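Local coordinates for nitrilotriacetate monooxygenase (Burkholderia pseudomallei, PDB 3SDO) that acts as a flavin-dependent monooxygenase of the bacterial luciferase-like family, using reduced FMN and molecular oxygen to oxidise nitrilotriacetate, at the interface of chains A and B. Sequence-based numbering; all coordinates share one arbitrary frame. Chains: chain A/B, Nitrilotriacetate monooxygenase.

The interface of chains A and B. Residues chain A 65, 67, 71, 74; chain B 182-183, 188.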
ATOM      1  N   VAL A  65      13.377  -9.470   7.751  1.00 26.84           N
ATOM      2  CA  VAL A  65      13.444  -9.430   9.207  1.00 27.64           C
ATOM      3  C   VAL A  65      14.305 -10.551   9.702  1.00 28.60           C
ATOM      4  O   VAL A  65      14.256 -11.653   9.141  1.00 28.58           O
ATOM      5  CB  VAL A  65      12.044  -9.659   9.845  1.00 27.74           C
ATOM      6  CG1 VAL A  65      12.137  -9.862  11.374  1.00 28.37           C
ATOM      7  CG2 VAL A  65      11.166  -8.541   9.536  1.00 26.09           C
ATOM      8  N   PRO A  67      15.796 -11.861  13.950  1.00 30.58           N
ATOM      9  CA  PRO A  67      15.643 -11.493  15.372  1.00 30.40           C
ATOM     10  C   PRO A  67      16.606 -10.373  15.843  1.00 29.82           C
ATOM     11  O   PRO A  67      16.435  -9.870  16.933  1.00 30.15           O
ATOM     12  CB  PRO A  67      15.902 -12.815  16.130  1.00 31.17           C
ATOM     13  CG  PRO A  67      15.728 -13.924  15.073  1.00 31.65           C
ATOM     14  CD  PRO A  67      16.104 -13.297  13.756  1.00 31.40           C
ATOM     15  N   PRO A  71      13.892  -2.202  16.016  1.00 22.13           N
ATOM     16  CA  PRO A  71      12.455  -2.144  16.250  1.00 21.58           C
ATOM     17  C   PRO A  71      11.602  -1.762  15.041  1.00 20.77           C
ATOM     18  O   PRO A  71      10.617  -2.442  14.755  1.00 21.14           O
ATOM     19  CB  PRO A  71      12.339  -1.096  17.360  1.00 21.26           C
ATOM     20  CG  PRO A  71      13.570  -1.366  18.192  1.00 22.30           C
ATOM     21  CD  PRO A  71      14.649  -1.717  17.188  1.00 23.21           C
ATOM     22  N   LEU A  74      11.313  -4.523  12.561  1.00 21.43           N
ATOM     23  CA  LEU A  74      10.576  -5.699  13.052  1.00 21.49           C
ATOM     24  C   LEU A  74       9.070  -5.597  12.762  1.00 20.31           C
ATOM     25  O   LEU A  74       8.404  -6.603  12.557  1.00 20.90           O
ATOM     26  CB  LEU A  74      10.792  -5.900  14.562  1.00 21.89           C
ATOM     27  CG  LEU A  74      12.169  -6.400  15.005  1.00 22.24           C
ATOM     28  CD1 LEU A  74      12.335  -6.230  16.512  1.00 20.72           C
ATOM     29  CD2 LEU A  74      12.388  -7.861  14.599  1.00 22.90           C
TER
ATOM     30  N   PHE B 182      12.052  -4.938  23.647  1.00 25.02           N
ATOM     31  CA  PHE B 182      11.068  -4.529  22.658  1.00 23.98           C
ATOM     32  C   PHE B 182      10.099  -5.654  22.318  1.00 23.96           C
ATOM     33  O   PHE B 182       8.886  -5.432  22.146  1.00 23.15           O
ATOM     34  CB  PHE B 182      11.752  -4.052  21.376  1.00 23.14           C
ATOM     35  CG  PHE B 182      10.783  -3.553  20.323  1.00 21.11           C
ATOM     36  CD1 PHE B 182      10.572  -4.266  19.153  1.00 22.30           C
ATOM     37  CD2 PHE B 182      10.063  -2.382  20.523  1.00 20.88           C
ATOM     38  CE1 PHE B 182       9.681  -3.804  18.180  1.00 21.76           C
ATOM     39  CE2 PHE B 182       9.183  -1.906  19.543  1.00 20.81           C
ATOM     40  CZ  PHE B 182       8.983  -2.622  18.395  1.00 21.03           C
ATOM     41  N   PHE B 183      10.639  -6.864  22.185  1.00 24.53           N
ATOM     42  CA  PHE B 183       9.829  -8.018  21.844  1.00 24.53           C
ATOM     43  C   PHE B 183      10.395  -9.305  22.441  1.00 25.36           C
ATOM     44  O   PHE B 183      11.565  -9.353  22.822  1.00 24.82           O
ATOM     45  CB  PHE B 183       9.716  -8.149  20.324  1.00 23.98           C
ATOM     46  CG  PHE B 183      10.938  -8.745  19.653  1.00 26.42           C
ATOM     47  CD1 PHE B 183      12.137  -8.036  19.594  1.00 25.80           C
ATOM     48  CD2 PHE B 183      10.875 -10.007  19.045  1.00 28.58           C
ATOM     49  CE1 PHE B 183      13.255  -8.566  18.956  1.00 26.80           C
ATOM     50  CE2 PHE B 183      11.990 -10.538  18.401  1.00 28.44           C
ATOM     51  CZ  PHE B 183      13.177  -9.818  18.353  1.00 27.48           C
ATOM     52  N   LEU B 188       8.254 -14.844  17.879  1.00 25.69           N
ATOM     53  CA  LEU B 188       8.411 -14.512  16.458  1.00 25.29           C
ATOM     54  C   LEU B 188       8.843 -15.766  15.719  1.00 25.87           C
ATOM     55  O   LEU B 188       9.820 -16.390  16.125  1.00 26.33           O
ATOM     56  CB  LEU B 188       9.518 -13.478  16.282  1.00 24.64           C
ATOM     57  CG  LEU B 188       9.947 -13.138  14.850  1.00 24.54           C
ATOM     58  CD1 LEU B 188       8.757 -12.582  14.055  1.00 22.45           C
ATOM     59  CD2 LEU B 188      11.076 -12.107  14.872  1.00 23.02           C
TER
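A:Pro71 and A:Leu74 from the short helix 71-74 of one subunit meet the consecutive aromatics B:Phe182 and B:Phe183 of the other, forming an apolar patch of the two-fold symmetric interface in the deposited assembly, which may be the one used in solution. The tight part lies here. A:Pro71 sets CB over the middle of the B:Phe182 ring, 3.7 Å from its centroid, a CH-pi contact. Proline suits the first turn of a helix, where its lack of an N-H costs no helical hydrogen bond, and its rigid ring offers C-H groups to an aromatic face. B:Phe182 turns CG away from its own backbone N (chi1 -177°), which carries the ring up to the helix.

A:Leu74 fills the angle between the two phenyl rings through one branch: CD1 lies 3.5 Å from CE1 of B:Phe183 and 3.7 Å from CD1 of B:Phe182. The leucine arm reaches far enough to put CD1 against both rings, crossing the B:Phe183 side chain at about a right angle. CD2 lies more loosely over the rim of one B:Phe183 face. With chi1 of 78°, B:Phe183 points its ring toward chain A. Phenylalanine suits both places: its flat ring offers a broad face to A:Pro71 or A:Leu74 and, in B:Phe183, a slightly positive C-H edge that would suit the A:Pro67 carbonyl O approaching in plane.

Packing slackens toward B:Leu188. Both it and A:Val65, which loses merely 3 Å² to the partner, have purely hydrocarbon side chains, so nothing in them needs a hydrogen-bond partner even in a slack fit. Their nearest approach is methyl to methyl, A:Val65 CG1 to B:Leu188 CD2, at 4.3 Å.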